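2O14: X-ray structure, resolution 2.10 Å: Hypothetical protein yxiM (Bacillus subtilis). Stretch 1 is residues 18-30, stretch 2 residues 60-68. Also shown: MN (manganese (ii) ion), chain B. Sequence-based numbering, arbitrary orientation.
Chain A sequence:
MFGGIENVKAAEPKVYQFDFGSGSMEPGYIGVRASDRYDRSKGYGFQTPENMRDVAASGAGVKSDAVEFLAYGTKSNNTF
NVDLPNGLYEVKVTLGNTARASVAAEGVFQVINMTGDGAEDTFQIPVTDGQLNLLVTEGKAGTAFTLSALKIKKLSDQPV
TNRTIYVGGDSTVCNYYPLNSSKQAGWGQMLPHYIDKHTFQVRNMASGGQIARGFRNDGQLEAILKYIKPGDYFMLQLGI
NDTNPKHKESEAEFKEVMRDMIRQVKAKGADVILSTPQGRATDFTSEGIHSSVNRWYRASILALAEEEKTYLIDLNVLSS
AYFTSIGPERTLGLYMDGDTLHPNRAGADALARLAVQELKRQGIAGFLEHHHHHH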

ATOM      1  N   PHE A  18     -12.964  12.090  15.044  1.00 21.48           N
ATOM      2  CA  PHE A  18     -13.852  11.105  15.644  1.00 19.31           C
ATOM      3  C   PHE A  18     -13.109  10.116  16.526  1.00 18.38           C
ATOM      4  O   PHE A  18     -12.105   9.541  16.117  1.00 18.15           O
ATOM      5  CB  PHE A  18     -14.595  10.354  14.532  1.00 20.54           C
ATOM      6  CG  PHE A  18     -15.415  11.249  13.644  1.00 20.35           C
ATOM      7  CD1 PHE A  18     -16.615  11.794  14.094  1.00 19.12           C
ATOM      8  CD2 PHE A  18     -14.972  11.578  12.364  1.00 20.76           C
ATOM      9  CE1 PHE A  18     -17.363  12.656  13.280  1.00 19.98           C
ATOM     10  CE2 PHE A  18     -15.710  12.439  11.542  1.00 18.18           C
ATOM     11  CZ  PHE A  18     -16.906  12.977  11.999  1.00 17.72           C
ATOM     12  N   ASP A  19     -13.604   9.941  17.745  1.00 23.77           N
ATOM     13  CA  ASP A  19     -13.024   9.002  18.702  1.00 23.73           C
ATOM     14  C   ASP A  19     -14.031   7.860  18.827  1.00 23.35           C
ATOM     15  O   ASP A  19     -15.041   7.984  19.511  1.00 23.70           O
ATOM     16  CB  ASP A  19     -12.807   9.685  20.063  1.00 21.07           C
ATOM     17  CG  ASP A  19     -12.483   8.695  21.176  1.00 21.95           C
ATOM     18  OD1 ASP A  19     -11.990   7.596  20.866  1.00 20.73           O
ATOM     19  OD2 ASP A  19     -12.709   9.017  22.366  1.00 22.83           O
ATOM     20  N   PHE A  20     -13.747   6.756  18.148  1.00 18.67           N
ATOM     21  CA  PHE A  20     -14.630   5.594  18.139  1.00 17.73           C
ATOM     22  C   PHE A  20     -14.549   4.729  19.389  1.00 18.29           C
ATOM     23  O   PHE A  20     -13.467   4.465  19.909  1.00 19.49           O
ATOM     24  CB  PHE A  20     -14.324   4.750  16.905  1.00 15.83           C
ATOM     25  CG  PHE A  20     -14.615   5.455  15.608  1.00 16.52           C
ATOM     26  CD1 PHE A  20     -15.908   5.463  15.078  1.00 14.38           C
ATOM     27  CD2 PHE A  20     -13.606   6.135  14.928  1.00 14.98           C
ATOM     28  CE1 PHE A  20     -16.191   6.140  13.888  1.00 16.75           C
ATOM     29  CE2 PHE A  20     -13.875   6.816  13.734  1.00 16.03           C
ATOM     30  CZ  PHE A  20     -15.172   6.817  13.214  1.00 14.25           C
ATOM     31  N   GLY A  21     -15.708   4.277  19.857  1.00 17.60           N
ATOM     32  CA  GLY A  21     -15.758   3.443  21.046  1.00 18.65           C
ATOM     33  C   GLY A  21     -16.697   4.022  22.086  1.00 18.83           C
ATOM     34  O   GLY A  21     -17.145   5.159  21.952  1.00 19.62           O
ATOM     35  N   SER A  22     -16.988   3.252  23.131  1.00 22.29           N
ATOM     36  CA  SER A  22     -17.889   3.722  24.181  1.00 25.11           C
ATOM     37  C   SER A  22     -17.252   3.850  25.566  1.00 24.52           C
ATOM     38  O   SER A  22     -17.909   4.280  26.505  1.00 28.29           O
ATOM     39  CB  SER A  22     -19.104   2.791  24.273  1.00 27.24           C
ATOM     40  OG  SER A  22     -18.701   1.461  24.564  1.00 27.97           O
ATOM     41  N   GLY A  23     -15.981   3.485  25.697  1.00 21.09           N
ATOM     42  CA  GLY A  23     -15.343   3.555  27.000  1.00 20.14           C
ATOM     43  C   GLY A  23     -15.029   4.953  27.501  1.00 20.45           C
ATOM     44  O   GLY A  23     -15.418   5.331  28.608  1.00 18.69           O
ATOM     45  N   SER A  24     -14.312   5.716  26.683  1.00 18.02           N
ATOM     46  CA  SER A  24     -13.921   7.076  27.030  1.00 19.88           C
ATOM     47  C   SER A  24     -14.019   7.987  25.799  1.00 19.32           C
ATOM     48  O   SER A  24     -13.826   7.540  24.666  1.00 21.30           O
ATOM     49  CB  SER A  24     -12.482   7.067  27.577  1.00 20.90           C
ATOM     50  OG  SER A  24     -12.085   8.332  28.086  1.00 22.66           O
HETATM   51  N   MSE A  25     -14.344   9.255  26.033  1.00 20.17           N
HETATM   52  CA  MSE A  25     -14.452  10.247  24.967  1.00 22.64           C
HETATM   53  C   MSE A  25     -13.420  11.334  25.265  1.00 20.55           C
HETATM   54  O   MSE A  25     -13.498  12.016  26.287  1.00 19.23           O
HETATM   55  CB  MSE A  25     -15.864  10.842  24.919  1.00 36.61           C
HETATM   56  CG  MSE A  25     -16.935   9.910  24.325  1.00 47.65           C
HETATM   57 SE   MSE A  25     -17.463   8.358  25.412  1.00 63.38          SE
HETATM   58  CE  MSE A  25     -19.176   8.995  26.069  1.00 57.31           C
ATOM     59  N   GLU A  26     -12.454  11.487  24.367  1.00 21.06           N
ATOM     60  CA  GLU A  26     -11.389  12.462  24.554  1.00 21.82           C
ATOM     61  C   GLU A  26     -11.714  13.839  23.985  1.00 21.25           C
ATOM     62  O   GLU A  26     -12.362  13.959  22.943  1.00 20.40           O
ATOM     63  CB  GLU A  26     -10.092  11.942  23.933  1.00 26.35           C
ATOM     64  CG  GLU A  26      -9.733  10.501  24.303  1.00 26.30           C
ATOM     65  CD  GLU A  26      -9.963  10.174  25.772  1.00 29.62           C
ATOM     66  OE1 GLU A  26      -9.651  11.016  26.645  1.00 29.12           O
ATOM     67  OE2 GLU A  26     -10.448   9.056  26.057  1.00 30.90           O
ATOM     68  N   PRO A  27     -11.253  14.901  24.663  1.00 22.61           N
ATOM     69  CA  PRO A  27     -11.505  16.272  24.214  1.00 22.19           C
ATOM     70  C   PRO A  27     -10.974  16.545  22.814  1.00 21.69           C
ATOM     71  O   PRO A  27      -9.924  16.038  22.427  1.00 21.28           O
ATOM     72  CB  PRO A  27     -10.820  17.116  25.287  1.00 20.31           C
ATOM     73  CG  PRO A  27      -9.711  16.234  25.754  1.00 19.63           C
ATOM     74  CD  PRO A  27     -10.375  14.889  25.847  1.00 20.26           C
ATOM     75  N   GLY A  28     -11.720  17.345  22.059  1.00 25.73           N
ATOM     76  CA  GLY A  28     -11.323  17.678  20.702  1.00 26.05           C
ATOM     77  C   GLY A  28     -11.808  16.632  19.715  1.00 26.80           C
ATOM     78  O   GLY A  28     -11.633  16.775  18.507  1.00 28.33           O
ATOM     79  N   TYR A  29     -12.425  15.578  20.232  1.00 20.49           N
ATOM     80  CA  TYR A  29     -12.927  14.498  19.393  1.00 19.59           C
ATOM     81  C   TYR A  29     -14.412  14.295  19.598  1.00 18.70           C
ATOM     82  O   TYR A  29     -14.925  14.475  20.700  1.00 17.64           O
ATOM     83  CB  TYR A  29     -12.233  13.181  19.747  1.00 23.68           C
ATOM     84  CG  TYR A  29     -10.827  13.023  19.231  1.00 23.71           C
ATOM     85  CD1 TYR A  29     -10.578  12.335  18.046  1.00 25.43           C
ATOM     86  CD2 TYR A  29      -9.741  13.526  19.944  1.00 24.44           C
ATOM     87  CE1 TYR A  29      -9.278  12.144  17.583  1.00 25.87           C
ATOM     88  CE2 TYR A  29      -8.437  13.343  19.493  1.00 25.83           C
ATOM     89  CZ  TYR A  29      -8.213  12.649  18.311  1.00 26.88           C
ATOM     90  OH  TYR A  29      -6.932  12.453  17.858  1.00 29.34           O
ATOM     91  N   ILE A  30     -15.105  13.920  18.529  1.00 22.02           N
ATOM     92  CA  ILE A  30     -16.523  13.624  18.632  1.00 21.25           C
ATOM     93  C   ILE A  30     -16.566  12.129  18.916  1.00 21.67           C
ATOM     94  O   ILE A  30     -16.025  11.329  18.143  1.00 20.20           O
ATOM     95  CB  ILE A  30     -17.275  13.881  17.319  1.00 24.53           C
ATOM     96  CG1 ILE A  30     -17.365  15.382  17.051  1.00 24.85           C
ATOM     97  CG2 ILE A  30     -18.669  13.260  17.395  1.00 25.04           C
ATOM     98  CD1 ILE A  30     -18.061  15.708  15.747  1.00 27.19           C
ATOM     99  N   ALA A  60      -3.610   4.289  24.682  1.00 27.01           N
ATOM    100  CA  ALA A  60      -3.973   5.437  25.510  1.00 28.46           C
ATOM    101  C   ALA A  60      -4.831   6.405  24.707  1.00 27.10           C
ATOM    102  O   ALA A  60      -4.822   6.376  23.479  1.00 26.81           O
ATOM    103  CB  ALA A  60      -2.710   6.147  25.997  1.00 35.52           C
ATOM    104  N   GLY A  61      -5.569   7.261  25.411  1.00 27.56           N
ATOM    105  CA  GLY A  61      -6.418   8.236  24.749  1.00 26.26           C
ATOM    106  C   GLY A  61      -7.439   7.586  23.836  1.00 24.05           C
ATOM    107  O   GLY A  61      -8.058   6.587  24.201  1.00 23.35           O
ATOM    108  N   VAL A  62      -7.616   8.140  22.644  1.00 18.88           N
ATOM    109  CA  VAL A  62      -8.582   7.590  21.701  1.00 16.95           C
ATOM    110  C   VAL A  62      -8.271   6.142  21.315  1.00 17.75           C
ATOM    111  O   VAL A  62      -9.105   5.459  20.725  1.00 17.73           O
ATOM    112  CB  VAL A  62      -8.668   8.458  20.427  1.00 16.31           C
ATOM    113  CG1 VAL A  62      -9.180   9.844  20.791  1.00 14.53           C
ATOM    114  CG2 VAL A  62      -7.309   8.554  19.757  1.00 14.99           C
ATOM    115  N   LYS A  63      -7.080   5.672  21.671  1.00 19.69           N
ATOM    116  CA  LYS A  63      -6.662   4.306  21.362  1.00 19.70           C
ATOM    117  C   LYS A  63      -7.086   3.309  22.441  1.00 20.59           C
ATOM    118  O   LYS A  63      -6.818   2.111  22.328  1.00 19.66           O
ATOM    119  CB  LYS A  63      -5.141   4.251  21.185  1.00 16.77           C
ATOM    120  CG  LYS A  63      -4.642   5.059  20.004  1.00 19.96           C
ATOM    121  CD  LYS A  63      -3.152   4.869  19.806  1.00 23.13           C
ATOM    122  CE  LYS A  63      -2.640   5.684  18.641  1.00 22.66           C
ATOM    123  NZ  LYS A  63      -1.177   5.464  18.455  1.00 29.61           N
ATOM    124  N   SER A  64      -7.752   3.808  23.479  1.00 18.05           N
ATOM    125  CA  SER A  64      -8.215   2.964  24.576  1.00 17.02           C
ATOM    126  C   SER A  64      -9.506   2.221  24.219  1.00 16.21           C
ATOM    127  O   SER A  64      -9.897   1.277  24.901  1.00 14.42           O
ATOM    128  CB  SER A  64      -8.466   3.816  25.821  1.00 17.57           C
ATOM    129  OG  SER A  64      -9.611   4.630  25.625  1.00 19.39           O
ATOM    130  N   ASP A  65     -10.184   2.663  23.165  1.00 14.14           N
ATOM    131  CA  ASP A  65     -11.422   2.007  22.755  1.00 13.71           C
ATOM    132  C   ASP A  65     -11.612   2.067  21.243  1.00 13.59           C
ATOM    133  O   ASP A  65     -10.896   2.794  20.553  1.00 12.98           O
ATOM    134  CB  ASP A  65     -12.625   2.634  23.473  1.00 13.80           C
ATOM    135  CG  ASP A  65     -12.723   4.140  23.267  1.00 13.92           C
ATOM    136  OD1 ASP A  65     -11.900   4.712  22.523  1.00 15.75           O
ATOM    137  OD2 ASP A  65     -13.634   4.758  23.853  1.00 16.95           O
ATOM    138  N   ALA A  66     -12.576   1.307  20.732  1.00 13.63           N
ATOM    139  CA  ALA A  66     -12.819   1.276  19.296  1.00 14.69           C
ATOM    140  C   ALA A  66     -14.137   0.612  18.940  1.00 14.01           C
ATOM    141  O   ALA A  66     -14.888   0.189  19.812  1.00 14.91           O
ATOM    142  CB  ALA A  66     -11.676   0.532  18.605  1.00 20.75           C
ATOM    143  N   VAL A  67     -14.415   0.556  17.642  1.00 16.29           N
ATOM    144  CA  VAL A  67     -15.603  -0.113  17.129  1.00 16.71           C
ATOM    145  C   VAL A  67     -15.045  -1.211  16.241  1.00 17.84           C
ATOM    146  O   VAL A  67     -13.976  -1.048  15.644  1.00 18.02           O
ATOM    147  CB  VAL A  67     -16.490   0.810  16.254  1.00 15.82           C
ATOM    148  CG1 VAL A  67     -17.287   1.770  17.135  1.00 16.79           C
ATOM    149  CG2 VAL A  67     -15.627   1.573  15.269  1.00 11.78           C
ATOM    150  N   GLU A  68     -15.746  -2.334  16.172  1.00 14.96           N
ATOM    151  CA  GLU A  68     -15.310  -3.442  15.333  1.00 15.99           C
ATOM    152  C   GLU A  68     -16.291  -3.659  14.186  1.00 15.44           C
ATOM    153  O   GLU A  68     -17.505  -3.687  14.391  1.00 15.57           O
ATOM    154  CB  GLU A  68     -15.213  -4.725  16.151  1.00 17.12           C
ATOM    155  CG  GLU A  68     -14.698  -5.894  15.349  1.00 19.04           C
ATOM    156  CD  GLU A  68     -14.550  -7.145  16.178  1.00 23.78           C
ATOM    157  OE1 GLU A  68     -14.611  -7.045  17.424  1.00 23.71           O
ATOM    158  OE2 GLU A  68     -14.361  -8.224  15.580  1.00 24.32           O
TER
HETATM  159 MN    MN B 376     -12.787   6.799  22.999  1.00 21.30          MN
HETATM  160  O   HOH W   1     -15.871   0.920  23.088  1.00 19.82           O
HETATM  161  O   HOH W   2     -10.988   6.962  24.184  1.00 16.86           O
HETATM  162  O   HOH W   3      -8.790   6.605  27.552  1.00 30.46           O
HETATM  163  O   HOH W   4     -14.848   7.015  21.903  1.00 15.25           O

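The two stretches meet around a manganese ion rather than through a shared sheet. Strand 18-20 and strand 65-68 cross at 77°, with axes 6.3 Å apart at closest approach, and the closest pair of CA atoms is Gly-21 CA and Ala-66 CA, 4.0 Å apart.

Along stretch 2, Gly-61 offers its carbonyl to water 2, which donates to Gly-61 O (3.0 Å) and to Glu-26 OE2 (2.9 Å) while also binding the metal. Val-62 follows with the broadest apolar contact. Its CG1 sits over one face of the Tyr-29 ring, 3.6 Å from the centroid and only 4° off the normal, a CH-pi arrangement, and packs 3.6 Å from Glu-26 CG. Lys-63 points away and takes no part. Ser-64 OG bonds back to Gly-61 O (2.9 Å), and water 3 donates to Ser-64 OG (2.9 Å) and, weakly, to Glu-26 OE2 (3.3 Å).

Asp-65 is the hub. Its carboxylate chelates manganese through OD1 (2.3 Å) and OD2 (2.4 Å), as does that of Asp-19 through OD1 (2.4 Å) and OD2 (2.3 Å); Ser-24 O (2.1 Å to MN) and waters 2 and 4 complete a set of seven coordinating atoms. The cation explains how acceptors can crowd so closely: Ser-24 O lies 2.9 Å from Asp-65 OD2 without a hydrogen bond. A direct hydrogen bond between the stretches, nearly linear, runs from Ser-24 N to Asp-65 OD2 (3.1 Å, 172°).

At Ala-66 the backbones exchange CA-H...O contacts, Ala-66 CA to Phe-20 O (3.3 Å) and Gly-21 CA to Ala-66 O (3.6 Å). This closeness leaves no space for a side chain at Gly-21: an ideal CB would lie 2.5 Å from Asp-65 CG, and the local backbone angles themselves call for glycine. Val-67 then closes the interface, its CG2 packing 3.8 Å from Phe-20 CB in a buried apolar contact, before Glu-68 passes out of reach.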